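Local coordinates for putative oxidoreductase (Pseudomonas putida, PDB 3L6D), which is a putative oxidoreductase that probably binds NADP through a Rossmann-type domain, though its substrate and reaction are not established, at residues 119-124 and 147-152; 43-48 and 53-58. All coordinates share one frame; numbering follows the deposited sequence.

Contact 1. Residues 119-124 and 147-152; sequences GGHYVK and REAFEQ
Ala149 N, in the first turn of helix 147-152, donates a hydrogen bond to Asp146 OD1, just ahead of the helix. The same residue turns its methyl group onto strand 121-124. There Ala149 CB meets His121 CB at 3.5 Å, the tightest approach of the contact. The imidazole of His121 adds a looser touch, with CG 4.1 Å from Ala149 CB. Its chi1 of -51° sets CG opposite the carbonyl carbon and beside the backbone N. The ring meets the methyl obliquely.

Two residues along the strand, Val123 turns the same way and presents CG2. Val123 CG2 lies 4.1 Å from Ala149 CB and 4.2 Å from Phe150 CB. Val123 CG2 also packs on the helix backbone, 3.8 Å from Phe150 N. Phe150 takes part through its root alone. With CG anti to the backbone N (chi1 162°), its ring leads away to meet the rings of His143 and Phe166.

The axes of strand and helix cross at -76° and approach to 7.6 Å, consistent with the small side chain of Ala149 at the crossing. Tyr122 points to the other side of the sheet, where it packs on helix 105-117. The contact lays a short helix over one face of the Rossmann-type sheet, on strand 121-128. Backbone bonds from His121 and Val123 to Ile97 tie this strand to strand 96-99, and Thr96 touches the same cluster.

Apolar carbons do most of the touching, so the join probably rests on shape and burial. The polar bonds of its residues run to neighbours such as Asp146 and Ile97.

Contact 2. Residues 43-48 and 53-58; sequences GKAAAL and AHLCES
Helix 42-50 and strand 54-55 are the last two elements of a beta-alpha-beta unit that starts with strand 35-38, and Leu48 and Ala53 hold them together at the turn between. Ala53 N donates to Leu48 O at 2.9 Å. The N-H points fairly well at the oxygen, at 156°. The donor sits above the carbonyl plane. The bond draws the chain back against the helix as it leaves it. The methyl of Ala53 presses on the same peptide, with CB 3.4 Å from Leu48 O and 4.0 Å from Leu48 CB.

In this Rossmann-type domain strand 54-55 forms one edge of the parallel part of the sheet. His54 pairs through its backbone with Val35 and Ile37. Leu48 has CG opposite its carbonyl carbon (chi1 -66°), and its branches run away from strand 54-55. The Leu48 side chain packs on Thr22, Ala25 and Gln26 of helix 19-30 and on Ile37. It lies near, without touching, what is probably the glycine-rich turn that in relatives usually meets the dinucleotide.

Further along, Leu55 reaches back with CG anti to its backbone N (chi1 178°). Leu55 CD1 lies 4.4 Å from Ala45 CB, a loose apolar touch between an exposed leucine and a buried alanine.

In the fold
Both contacts set a helix against the same sheet of the NAD-binding domain, but at different places. Contact 1 lies on strand 121-128, inside the sheet, its centre about 19 Å from the centre of the chain. Contact 2 lies at an outermost strand of the sheet within this chain, its centre about 27 Å from that of the chain. The two contact centres are 25 Å apart and the contacts do not touch. Contact 1 spans 22 intervening residues and has no polar bond between its segments. Contact 2 closes a short turn and adds a backbone hydrogen bond to its methyl packing. Most touching residues are buried in each. Contact 1 has a partly exposed histidine at its margin, contact 2 an exposed leucine.

Contact 1. Residues 119-124 and 147-152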
loop_
_atom_site.group_PDB
_atom_site.type_symbol
_atom_site.label_atom_id
_atom_site.label_comp_id
_atom_site.label_asym_id
_atom_site.label_seq_id
_atom_site.Cartn_x
_atom_site.Cartn_y
_atom_site.Cartn_z
ATOM N N GLY B 119 -10.129 35.651 22.479
ATOM C CA GLY B 119 -9.314 35.171 23.606
ATOM C C GLY B 119 -9.334 33.661 23.821
ATOM O O GLY B 119 -8.957 33.146 24.892
ATOM N N GLY B 120 -9.753 32.931 22.805
ATOM C CA GLY B 120 -9.704 31.476 22.861
ATOM C C GLY B 120 -8.519 30.968 22.064
ATOM O O GLY B 120 -7.722 31.748 21.564
ATOM N N HIS B 121 -8.402 29.662 21.928
ATOM C CA HIS B 121 -7.268 29.084 21.228
ATOM C C HIS B 121 -7.850 28.166 20.206
ATOM O O HIS B 121 -8.864 27.499 20.487
ATOM C CB HIS B 121 -6.408 28.313 22.216
ATOM C CG HIS B 121 -6.054 29.122 23.416
ATOM N ND1 HIS B 121 -5.106 30.127 23.377
ATOM C CD2 HIS B 121 -6.566 29.128 24.676
ATOM C CE1 HIS B 121 -5.020 30.687 24.573
ATOM N NE2 HIS B 121 -5.898 30.106 25.377
ATOM N N TYR B 122 -7.272 28.163 19.015
ATOM C CA TYR B 122 -7.857 27.404 17.926
ATOM C C TYR B 122 -6.915 26.279 17.503
ATOM O O TYR B 122 -5.740 26.536 17.206
ATOM C CB TYR B 122 -8.136 28.335 16.748
ATOM C CG TYR B 122 -8.682 27.591 15.566
ATOM C CD1 TYR B 122 -10.047 27.294 15.476
ATOM C CD2 TYR B 122 -7.836 27.174 14.538
ATOM C CE1 TYR B 122 -10.551 26.617 14.367
ATOM C CE2 TYR B 122 -8.326 26.478 13.444
ATOM C CZ TYR B 122 -9.679 26.196 13.377
ATOM O OH TYR B 122 -10.145 25.490 12.281
ATOM N N VAL B 123 -7.380 25.034 17.570
ATOM C CA VAL B 123 -6.614 23.915 17.000
ATOM C C VAL B 123 -7.393 23.259 15.884
ATOM O O VAL B 123 -8.592 22.924 16.063
ATOM C CB VAL B 123 -6.280 22.833 18.095
ATOM C CG1 VAL B 123 -5.509 21.670 17.477
ATOM C CG2 VAL B 123 -5.477 23.444 19.246
ATOM N N LYS B 124 -6.759 23.075 14.734
ATOM C CA LYS B 124 -7.436 22.378 13.637
ATOM C C LYS B 124 -6.967 20.913 13.700
ATOM O O LYS B 124 -5.797 20.666 13.899
ATOM C CB LYS B 124 -7.039 22.964 12.273
ATOM C CG LYS B 124 -7.581 22.162 11.069
ATOM C CD LYS B 124 -7.012 22.778 9.716
ATOM C CE LYS B 124 -7.623 22.027 8.483
ATOM N NZ LYS B 124 -9.118 22.153 8.571
ATOM N N ARG B 147 0.001 25.766 18.990
ATOM C CA ARG B 147 0.812 24.665 19.484
ATOM C C ARG B 147 0.632 24.486 20.983
ATOM O O ARG B 147 0.563 23.368 21.462
ATOM C CB ARG B 147 2.327 24.894 19.194
ATOM C CG ARG B 147 3.224 23.687 19.474
ATOM C CD ARG B 147 4.745 23.977 19.136
ATOM N NE ARG B 147 5.029 23.909 17.678
ATOM C CZ ARG B 147 5.410 22.818 17.000
ATOM N NH1 ARG B 147 5.582 21.645 17.617
ATOM N NH2 ARG B 147 5.616 22.890 15.683
ATOM N N GLU B 148 0.589 25.589 21.713
ATOM C CA GLU B 148 0.476 25.522 23.178
ATOM C C GLU B 148 -0.865 24.886 23.595
ATOM O O GLU B 148 -0.890 23.982 24.428
ATOM C CB GLU B 148 0.712 26.895 23.816
ATOM C CG GLU B 148 2.152 27.418 23.610
ATOM C CD GLU B 148 2.230 28.471 22.500
ATOM O OE1 GLU B 148 1.912 28.164 21.327
ATOM O OE2 GLU B 148 2.567 29.641 22.839
ATOM N N ALA B 149 -1.958 25.316 22.974
ATOM C CA ALA B 149 -3.273 24.709 23.292
ATOM C C ALA B 149 -3.322 23.220 22.902
ATOM O O ALA B 149 -3.935 22.378 23.623
ATOM C CB ALA B 149 -4.400 25.473 22.593
ATOM N N PHE B 150 -2.728 22.877 21.752
ATOM C CA PHE B 150 -2.641 21.486 21.371
ATOM C C PHE B 150 -1.873 20.669 22.448
ATOM O O PHE B 150 -2.309 19.590 22.831
ATOM C CB PHE B 150 -1.966 21.294 19.995
ATOM C CG PHE B 150 -1.480 19.879 19.785
ATOM C CD1 PHE B 150 -2.364 18.897 19.400
ATOM C CD2 PHE B 150 -0.167 19.542 20.036
ATOM C CE1 PHE B 150 -1.942 17.568 19.230
ATOM C CE2 PHE B 150 0.291 18.232 19.880
ATOM C CZ PHE B 150 -0.592 17.250 19.457
ATOM N N GLU B 151 -0.741 21.182 22.919
ATOM C CA GLU B 151 0.018 20.463 23.957
ATOM C C GLU B 151 -0.800 20.313 25.244
ATOM O O GLU B 151 -0.808 19.234 25.853
ATOM C CB GLU B 151 1.358 21.150 24.266
ATOM C CG GLU B 151 2.430 21.014 23.191
ATOM C CD GLU B 151 2.819 19.569 22.885
ATOM O OE1 GLU B 151 2.703 18.671 23.764
ATOM O OE2 GLU B 151 3.235 19.328 21.722
ATOM N N GLN B 152 -1.498 21.375 25.634
ATOM C CA GLN B 152 -2.357 21.307 26.824
ATOM C C GLN B 152 -3.358 20.155 26.738
ATOM O O GLN B 152 -3.620 19.465 27.746
ATOM C CB GLN B 152 -3.084 22.644 27.055
ATOM C CG GLN B 152 -4.060 22.658 28.221
ATOM C CD GLN B 152 -4.836 23.987 28.322
ATOM O OE1 GLN B 152 -4.523 24.954 27.630
ATOM N NE2 GLN B 152 -5.867 24.015 29.165
#

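Contact 2. Residues 43-48 and 53-58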
loop_
_atom_site.group_PDB
_atom_site.type_symbol
_atom_site.label_atom_id
_atom_site.label_comp_id
_atom_site.label_asym_id
_atom_site.label_seq_id
_atom_site.Cartn_x
_atom_site.Cartn_y
_atom_site.Cartn_z
ATOM N N GLY B 43 -32.242 11.980 17.563
ATOM C CA GLY B 43 -31.591 10.647 17.541
ATOM C C GLY B 43 -30.223 10.614 18.217
ATOM O O GLY B 43 -30.002 9.906 19.256
ATOM N N LYS B 44 -29.297 11.394 17.645
ATOM C CA LYS B 44 -27.914 11.369 18.131
ATOM C C LYS B 44 -27.699 11.842 19.559
ATOM O O LYS B 44 -27.008 11.154 20.350
ATOM C CB LYS B 44 -26.941 11.997 17.140
ATOM C CG LYS B 44 -26.358 10.930 16.229
ATOM C CD LYS B 44 -27.139 10.819 14.936
ATOM C CE LYS B 44 -26.443 11.618 13.830
ATOM N NZ LYS B 44 -26.714 11.093 12.449
ATOM N N ALA B 45 -28.357 12.941 19.930
ATOM C CA ALA B 45 -28.249 13.412 21.314
ATOM C C ALA B 45 -28.837 12.416 22.323
ATOM O O ALA B 45 -28.256 12.187 23.387
ATOM C CB ALA B 45 -28.839 14.786 21.458
ATOM N N ALA B 46 -29.953 11.784 21.973
ATOM C CA ALA B 46 -30.588 10.844 22.903
ATOM C C ALA B 46 -29.654 9.662 23.254
ATOM O O ALA B 46 -29.498 9.333 24.426
ATOM C CB ALA B 46 -31.924 10.346 22.362
ATOM N N ALA B 47 -29.029 9.039 22.261
ATOM C CA ALA B 47 -28.145 7.895 22.559
ATOM C C ALA B 47 -26.935 8.301 23.437
ATOM O O ALA B 47 -26.514 7.567 24.334
ATOM C CB ALA B 47 -27.670 7.221 21.258
ATOM N N LEU B 48 -26.411 9.482 23.181
ATOM C CA LEU B 48 -25.254 9.993 23.925
ATOM C C LEU B 48 -25.598 10.308 25.372
ATOM O O LEU B 48 -24.866 9.931 26.261
ATOM C CB LEU B 48 -24.630 11.191 23.207
ATOM C CG LEU B 48 -23.988 10.910 21.838
ATOM C CD1 LEU B 48 -23.668 12.230 21.156
ATOM C CD2 LEU B 48 -22.739 10.032 21.864
ATOM N N ALA B 53 -23.410 11.191 28.463
ATOM C CA ALA B 53 -23.164 12.613 28.118
ATOM C C ALA B 53 -24.169 13.585 28.751
ATOM O O ALA B 53 -25.354 13.252 28.917
ATOM C CB ALA B 53 -23.141 12.830 26.575
ATOM N N HIS B 54 -23.702 14.802 29.049
ATOM C CA HIS B 54 -24.561 15.856 29.605
ATOM C C HIS B 54 -25.024 16.694 28.415
ATOM O O HIS B 54 -24.195 17.218 27.684
ATOM C CB HIS B 54 -23.759 16.762 30.534
ATOM C CG HIS B 54 -24.507 17.983 30.976
ATOM N ND1 HIS B 54 -25.411 17.964 32.019
ATOM C CD2 HIS B 54 -24.496 19.255 30.508
ATOM C CE1 HIS B 54 -25.925 19.174 32.177
ATOM N NE2 HIS B 54 -25.392 19.974 31.268
ATOM N N LEU B 55 -26.328 16.809 28.223
ATOM C CA LEU B 55 -26.867 17.657 27.158
ATOM C C LEU B 55 -26.923 19.112 27.635
ATOM O O LEU B 55 -27.521 19.418 28.698
ATOM C CB LEU B 55 -28.291 17.172 26.791
ATOM C CG LEU B 55 -29.031 17.965 25.722
ATOM C CD1 LEU B 55 -28.240 17.945 24.403
ATOM C CD2 LEU B 55 -30.486 17.393 25.579
ATOM N N CYS B 56 -26.322 20.006 26.864
ATOM C CA CYS B 56 -26.299 21.430 27.202
ATOM C C CYS B 56 -27.403 22.134 26.433
ATOM O O CYS B 56 -27.795 21.707 25.354
ATOM C CB CYS B 56 -24.961 22.089 26.808
ATOM S SG CYS B 56 -23.481 21.432 27.629
ATOM N N GLU B 57 -27.851 23.252 26.972
ATOM C CA GLU B 57 -28.967 23.994 26.364
ATOM C C GLU B 57 -28.551 24.818 25.125
ATOM O O GLU B 57 -29.398 25.183 24.279
ATOM C CB GLU B 57 -29.638 24.868 27.429
ATOM C CG GLU B 57 -28.822 26.077 27.914
ATOM C CD GLU B 57 -29.558 26.881 28.995
ATOM O OE1 GLU B 57 -30.741 26.589 29.262
ATOM O OE2 GLU B 57 -28.934 27.804 29.583
ATOM N N SER B 58 -27.258 25.094 25.000
ATOM C CA SER B 58 -26.805 26.007 23.944
ATOM C C SER B 58 -25.343 25.751 23.629
ATOM O O SER B 58 -24.640 25.113 24.438
ATOM C CB SER B 58 -26.930 27.462 24.403
ATOM O OG SER B 58 -26.142 27.717 25.541
#